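Local atomic coordinates of adenosine deaminase (Burkholderia ambifaria, PDB entry 4GXW), a protein that is a zinc-dependent amidohydrolase of the adenosine and AMP deaminase family and probably removes the amino group of a purine such as adenine or adenosine. Residues A[213-227]-A[234-248]. Residues are numbered along the deposited sequence; the frame is centred on the assembly and turned at random. Where two conformers were deposited one is given.
With ZN (zinc ion), chain C.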
loop_
_atom_site.group_PDB
_atom_site.type_symbol
_atom_site.label_atom_id
_atom_site.label_comp_id
_atom_site.label_asym_id
_atom_site.label_seq_id
_atom_site.Cartn_x
_atom_site.Cartn_y
_atom_site.Cartn_z
ATOM N N THR A 213 -14.245 4.544 -0.875
ATOM C CA THR A 213 -13.518 4.749 0.362
ATOM C C THR A 213 -12.820 3.476 0.820
ATOM O O THR A 213 -13.274 2.356 0.568
ATOM C CB THR A 213 -14.423 5.290 1.520
ATOM O OG1 THR A 213 -15.264 4.255 2.021
ATOM C CG2 THR A 213 -15.276 6.491 1.109
ATOM N N THR A 214 -11.717 3.679 1.517
ATOM C CA THR A 214 -10.976 2.605 2.161
ATOM C C THR A 214 -10.513 3.125 3.522
ATOM O O THR A 214 -10.665 4.313 3.817
ATOM C CB THR A 214 -9.790 2.109 1.293
ATOM O OG1 THR A 214 -9.192 0.955 1.902
ATOM C CG2 THR A 214 -8.748 3.201 1.096
ATOM N N ALA A 215 -9.977 2.250 4.363
ATOM C CA ALA A 215 -9.513 2.670 5.688
ATOM C C ALA A 215 -8.487 1.716 6.263
ATOM O O ALA A 215 -8.677 0.501 6.200
ATOM C CB ALA A 215 -10.697 2.782 6.662
ATOM N N HIS A 216 -7.422 2.269 6.848
ATOM C CA HIS A 216 -6.522 1.495 7.709
ATOM C C HIS A 216 -7.308 1.134 8.979
ATOM O O HIS A 216 -7.884 2.012 9.647
ATOM C CB HIS A 216 -5.275 2.310 8.104
ATOM C CG HIS A 216 -4.229 2.428 7.031
ATOM N ND1 HIS A 216 -4.500 2.893 5.760
ATOM C CD2 HIS A 216 -2.898 2.168 7.057
ATOM C CE1 HIS A 216 -3.381 2.905 5.050
ATOM N NE2 HIS A 216 -2.390 2.470 5.810
ATOM N N ALA A 217 -7.332 -0.150 9.320
ATOM C CA ALA A 217 -8.044 -0.604 10.519
ATOM C C ALA A 217 -7.441 -1.906 11.022
ATOM O O ALA A 217 -7.084 -2.783 10.227
ATOM C CB ALA A 217 -9.529 -0.794 10.220
ATOM N N GLY A 218 -7.316 -2.036 12.339
ATOM C CA GLY A 218 -6.785 -3.256 12.924
ATOM C C GLY A 218 -5.275 -3.406 12.816
ATOM O O GLY A 218 -4.744 -4.529 12.870
ATOM N N GLU A 219 -4.583 -2.281 12.638
ATOM C CA GLU A 219 -3.125 -2.216 12.692
ATOM C C GLU A 219 -2.709 -1.913 14.133
ATOM O O GLU A 219 -3.532 -1.490 14.943
ATOM C CB GLU A 219 -2.603 -1.128 11.739
ATOM C CG GLU A 219 -1.114 -1.212 11.445
ATOM C CD GLU A 219 -0.593 -0.104 10.532
ATOM O OE1 GLU A 219 -1.371 0.777 10.093
ATOM O OE2 GLU A 219 0.635 -0.104 10.267
ATOM N N PHE A 220 -1.437 -2.139 14.459
ATOM C CA PHE A 220 -0.903 -1.851 15.797
ATOM C C PHE A 220 -1.610 -2.627 16.914
ATOM O O PHE A 220 -1.606 -2.201 18.073
ATOM C CB PHE A 220 -0.968 -0.348 16.127
ATOM C CG PHE A 220 -0.470 0.548 15.025
ATOM C CD1 PHE A 220 0.891 0.736 14.831
ATOM C CD2 PHE A 220 -1.364 1.231 14.201
ATOM C CE1 PHE A 220 1.356 1.572 13.824
ATOM C CE2 PHE A 220 -0.906 2.068 13.193
ATOM C CZ PHE A 220 0.458 2.239 13.009
ATOM N N GLY A 221 -2.229 -3.750 16.569
ATOM C CA GLY A 221 -2.985 -4.520 17.537
ATOM C C GLY A 221 -4.278 -3.856 17.974
ATOM O O GLY A 221 -4.860 -4.247 18.982
ATOM N N MET A 222 -4.740 -2.857 17.225
ATOM C CA MET A 222 -5.989 -2.186 17.580
ATOM C C MET A 222 -7.167 -3.150 17.446
ATOM O O MET A 222 -7.096 -4.117 16.682
ATOM C CB MET A 222 -6.190 -0.917 16.741
ATOM C CG MET A 222 -5.247 0.216 17.110
ATOM S SD MET A 222 -5.428 0.770 18.824
ATOM C CE MET A 222 -4.062 -0.086 19.604
ATOM N N PRO A 223 -8.247 -2.905 18.208
ATOM C CA PRO A 223 -9.343 -3.878 18.285
ATOM C C PRO A 223 -9.980 -4.210 16.934
ATOM O O PRO A 223 -10.098 -3.331 16.068
ATOM C CB PRO A 223 -10.369 -3.168 19.181
ATOM C CG PRO A 223 -9.561 -2.217 20.009
ATOM C CD PRO A 223 -8.460 -1.755 19.105
ATOM N N TRP A 224 -10.413 -5.463 16.765
ATOM C CA TRP A 224 -11.168 -5.850 15.573
ATOM C C TRP A 224 -12.421 -4.988 15.400
ATOM O O TRP A 224 -12.923 -4.835 14.283
ATOM C CB TRP A 224 -11.516 -7.345 15.573
ATOM C CG TRP A 224 -12.372 -7.806 16.719
ATOM C CD1 TRP A 224 -11.953 -8.457 17.847
ATOM C CD2 TRP A 224 -13.797 -7.682 16.839
ATOM N NE1 TRP A 224 -13.022 -8.724 18.663
ATOM C CE2 TRP A 224 -14.165 -8.261 18.069
ATOM C CE3 TRP A 224 -14.793 -7.129 16.029
ATOM C CZ2 TRP A 224 -15.490 -8.298 18.510
ATOM C CZ3 TRP A 224 -16.107 -7.171 16.465
ATOM C CH2 TRP A 224 -16.441 -7.752 17.695
ATOM N N ARG A 225 -12.918 -4.407 16.493
ATOM C CA ARG A 225 -14.042 -3.466 16.419
ATOM C C ARG A 225 -13.795 -2.366 15.395
ATOM O O ARG A 225 -14.721 -1.916 14.723
ATOM C CB ARG A 225 -14.315 -2.825 17.784
ATOM C CG ARG A 225 -15.469 -3.437 18.566
ATOM C CD ARG A 225 -15.404 -3.086 20.060
ATOM N NE ARG A 225 -15.650 -1.670 20.359
ATOM C CZ ARG A 225 -14.707 -0.737 20.488
ATOM N NH1 ARG A 225 -15.051 0.513 20.774
ATOM N NH2 ARG A 225 -13.422 -1.045 20.329
ATOM N N ASN A 226 -12.549 -1.928 15.273
ATOM C CA ASN A 226 -12.243 -0.886 14.286
ATOM C C ASN A 226 -12.484 -1.362 12.862
ATOM O O ASN A 226 -12.884 -0.583 11.992
ATOM C CB ASN A 226 -10.805 -0.376 14.414
ATOM C CG ASN A 226 -10.613 0.540 15.609
ATOM O OD1 ASN A 226 -11.550 0.802 16.374
ATOM N ND2 ASN A 226 -9.388 1.042 15.774
ATOM N N VAL A 227 -12.206 -2.638 12.603
ATOM C CA VAL A 227 -12.504 -3.211 11.290
ATOM C C VAL A 227 -14.012 -3.237 11.052
ATOM O O VAL A 227 -14.494 -2.846 9.979
ATOM C CB VAL A 227 -11.897 -4.624 11.144
ATOM C CG1 VAL A 227 -12.146 -5.183 9.740
ATOM C CG2 VAL A 227 -10.403 -4.580 11.443
ATOM N N LEU A 234 -18.656 3.082 8.345
ATOM C CA LEU A 234 -18.115 3.938 7.293
ATOM C C LEU A 234 -18.480 3.416 5.904
ATOM O O LEU A 234 -18.447 4.170 4.929
ATOM C CB LEU A 234 -16.597 4.086 7.422
ATOM C CG LEU A 234 -16.085 4.631 8.755
ATOM C CD1 LEU A 234 -14.588 4.845 8.649
ATOM C CD2 LEU A 234 -16.793 5.928 9.160
ATOM N N HIS A 235 -18.812 2.126 5.819
ATOM C CA HIS A 235 -19.179 1.475 4.559
ATOM C C HIS A 235 -18.045 1.470 3.539
ATOM O O HIS A 235 -18.273 1.691 2.356
ATOM C CB HIS A 235 -20.453 2.093 3.950
ATOM C CG HIS A 235 -21.636 2.068 4.870
ATOM N ND1 HIS A 235 -22.187 0.897 5.345
ATOM C CD2 HIS A 235 -22.367 3.071 5.414
ATOM C CE1 HIS A 235 -23.207 1.176 6.135
ATOM N NE2 HIS A 235 -23.341 2.490 6.190
ATOM N N VAL A 236 -16.828 1.189 3.987
ATOM C CA VAL A 236 -15.689 1.189 3.074
ATOM C C VAL A 236 -15.823 0.110 2.004
ATOM O O VAL A 236 -16.447 -0.941 2.213
ATOM C CB VAL A 236 -14.328 1.036 3.806
ATOM C CG1 VAL A 236 -14.099 2.210 4.743
ATOM C CG2 VAL A 236 -14.245 -0.287 4.563
ATOM N N ASP A 237 -15.228 0.389 0.855
ATOM C CA ASP A 237 -15.214 -0.557 -0.247
ATOM C C ASP A 237 -14.167 -1.641 -0.090
ATOM O O ASP A 237 -14.328 -2.740 -0.611
ATOM C CB ASP A 237 -15.027 0.189 -1.565
ATOM C CG ASP A 237 -16.147 1.146 -1.829
ATOM O OD1 ASP A 237 -17.258 0.665 -2.163
ATOM O OD2 ASP A 237 -15.969 2.373 -1.655
ATOM N N ARG A 238 -13.083 -1.318 0.602
ATOM C CA ARG A 238 -12.084 -2.319 0.960
ATOM C C ARG A 238 -11.414 -1.886 2.255
ATOM O O ARG A 238 -11.660 -0.784 2.739
ATOM C CB ARG A 238 -11.069 -2.570 -0.170
ATOM C CG ARG A 238 -10.276 -1.341 -0.582
ATOM C CD ARG A 238 -9.278 -1.649 -1.716
ATOM N NE ARG A 238 -8.412 -0.492 -1.946
ATOM C CZ ARG A 238 -8.252 0.152 -3.103
ATOM N NH1 ARG A 238 -8.855 -0.249 -4.213
ATOM N NH2 ARG A 238 -7.459 1.208 -3.155
ATOM N N VAL A 239 -10.598 -2.771 2.820
ATOM C CA VAL A 239 -9.948 -2.535 4.098
ATOM C C VAL A 239 -8.436 -2.604 3.952
ATOM O O VAL A 239 -7.917 -3.482 3.269
ATOM C CB VAL A 239 -10.406 -3.588 5.145
ATOM C CG1 VAL A 239 -9.649 -3.434 6.446
ATOM C CG2 VAL A 239 -11.891 -3.479 5.396
ATOM N N ASP A 240 -7.733 -1.679 4.598
ATOM C CA ASP A 240 -6.275 -1.717 4.677
ATOM C C ASP A 240 -5.803 -2.322 5.997
ATOM O O ASP A 240 -6.169 -1.861 7.082
ATOM C CB ASP A 240 -5.679 -0.329 4.429
ATOM C CG ASP A 240 -6.103 0.233 3.092
ATOM O OD1 ASP A 240 -5.845 -0.426 2.051
ATOM O OD2 ASP A 240 -6.739 1.316 3.084
ATOM N N HIS A 241 -5.008 -3.385 5.862
ATOM C CA HIS A 241 -4.492 -4.222 6.950
ATOM C C HIS A 241 -5.578 -5.177 7.456
ATOM O O HIS A 241 -5.759 -6.270 6.914
ATOM C CB HIS A 241 -3.859 -3.415 8.092
ATOM C CG HIS A 241 -2.669 -2.593 7.687
ATOM N ND1 HIS A 241 -1.544 -3.133 7.094
ATOM C CD2 HIS A 241 -2.427 -1.265 7.816
ATOM C CE1 HIS A 241 -0.660 -2.170 6.883
ATOM N NE2 HIS A 241 -1.171 -1.028 7.314
ATOM N N GLY A 242 -6.316 -4.764 8.476
ATOM C CA GLY A 242 -7.404 -5.564 9.006
ATOM C C GLY A 242 -7.011 -6.742 9.867
ATOM O O GLY A 242 -7.867 -7.552 10.193
ATOM N N TYR A 243 -5.751 -6.810 10.294
ATOM C CA TYR A 243 -5.176 -8.044 10.855
ATOM C C TYR A 243 -5.929 -8.617 12.043
ATOM O O TYR A 243 -6.108 -9.837 12.145
ATOM C CB TYR A 243 -3.692 -7.858 11.228
ATOM C CG TYR A 243 -2.889 -7.309 10.085
ATOM C CD1 TYR A 243 -2.861 -7.968 8.859
ATOM C CD2 TYR A 243 -2.182 -6.123 10.207
ATOM C CE1 TYR A 243 -2.156 -7.449 7.787
ATOM C CE2 TYR A 243 -1.461 -5.603 9.145
ATOM C CZ TYR A 243 -1.463 -6.267 7.933
ATOM O OH TYR A 243 -0.787 -5.761 6.845
ATOM N N THR A 244 -6.352 -7.755 12.958
ATOM C CA THR A 244 -6.963 -8.250 14.187
ATOM C C THR A 244 -8.353 -8.863 13.986
ATOM O O THR A 244 -8.921 -9.428 14.919
ATOM C CB THR A 244 -7.002 -7.162 15.264
ATOM O OG1 THR A 244 -7.668 -6.011 14.740
ATOM C CG2 THR A 244 -5.577 -6.766 15.681
ATOM N N ILE A 245 -8.892 -8.769 12.774
ATOM C CA ILE A 245 -10.166 -9.421 12.474
ATOM C C ILE A 245 -10.093 -10.931 12.720
ATOM O O ILE A 245 -11.114 -11.558 12.991
ATOM C CB ILE A 245 -10.659 -9.111 11.034
ATOM C CG1 ILE A 245 -12.156 -9.397 10.905
ATOM C CG2 ILE A 245 -9.852 -9.875 10.000
ATOM C CD1 ILE A 245 -12.676 -9.282 9.491
ATOM N N VAL A 246 -8.891 -11.508 12.676
ATOM C CA VAL A 246 -8.741 -12.942 12.923
ATOM C C VAL A 246 -9.165 -13.319 14.341
ATOM O O VAL A 246 -9.421 -14.492 14.619
ATOM C CB VAL A 246 -7.310 -13.455 12.660
ATOM C CG1 VAL A 246 -6.880 -13.132 11.235
ATOM C CG2 VAL A 246 -6.333 -12.875 13.678
ATOM N N ASP A 247 -9.250 -12.326 15.226
ATOM C CA ASP A 247 -9.711 -12.543 16.598
ATOM C C ASP A 247 -11.210 -12.842 16.661
ATOM O O ASP A 247 -11.708 -13.300 17.690
ATOM C CB ASP A 247 -9.405 -11.323 17.476
ATOM C CG ASP A 247 -7.921 -11.078 17.650
ATOM O OD1 ASP A 247 -7.130 -12.026 17.482
ATOM O OD2 ASP A 247 -7.543 -9.934 17.975
ATOM N N ASN A 248 -11.926 -12.584 15.568
ATOM C CA ASN A 248 -13.378 -12.758 15.526
ATOM C C ASN A 248 -13.773 -13.593 14.310
ATOM O O ASN A 248 -14.092 -13.052 13.252
ATOM C CB ASN A 248 -14.071 -11.387 15.482
ATOM C CG ASN A 248 -15.591 -11.475 15.586
ATOM O OD1 ASN A 248 -16.198 -12.495 15.274
ATOM N ND2 ASN A 248 -16.211 -10.380 16.007
HETATM ZN ZN ZN C . -0.340 2.039 4.978
HETATM O O HOH W 1 -17.453 3.523 0.421
HETATM O O HOH W 2 -6.646 3.826 4.144
HETATM O O HOH W 3 -8.858 -7.431 18.558
HETATM O O HOH W 4 0.259 1.241 6.675
#
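Asp240 lays its CB over one face of the His216 imidazole, 4.0 Å from the ring centroid. At its edge, in plane, lie Glu219 OE1 and two waters: one accepts from His216 ND1 and donates to Asp240 OD2, the other, zinc-bound, lies 2.8 Å from His241 NE2. Zinc on His216 NE2 (2.3 Å) and the ND1 water grip the ring at both nitrogens, probably fixing its rotation. The His241 ring inclines 79° to that of His216. Glu219 sets its CG over one face of His241, its carboxylate turned 45° from the ring; in plane at the edges are the zinc-bound water and Tyr243 OH, which shares a 2.7 Å hydrogen bond with His241 ND1. On Trp224, Asn248 CB stands over the five-membered ring.

Asp240 OD2 also takes the hydroxyl of Thr214, 2.7 Å from OG1, which comes from above the carboxylate plane; OG1 gets there by pointing anti to the Thr214 backbone N (chi1 -173°). The other oxygen, OD1, is held by Thr263. Between the parallel strands, Asp240 N gives to Ala215 O and Ala217 N to Asp240 O; Gly242 N lies nearly in line with Ala217 C=O, but the bond bends at its hydrogen. Farther along, Thr244 OG1 closes on Met222 O at 2.8 Å, tying down the turn before helix 224-232. At the opposite end Asp237 OD2 receives Thr213 N on its anti lone pair.

His35, His37 and Asp301 complete the metal site. This is a beta-alpha-beta unit of the TIM barrel, carrying its zinc histidine at a strand's C-terminal end, as in adenosine deaminases.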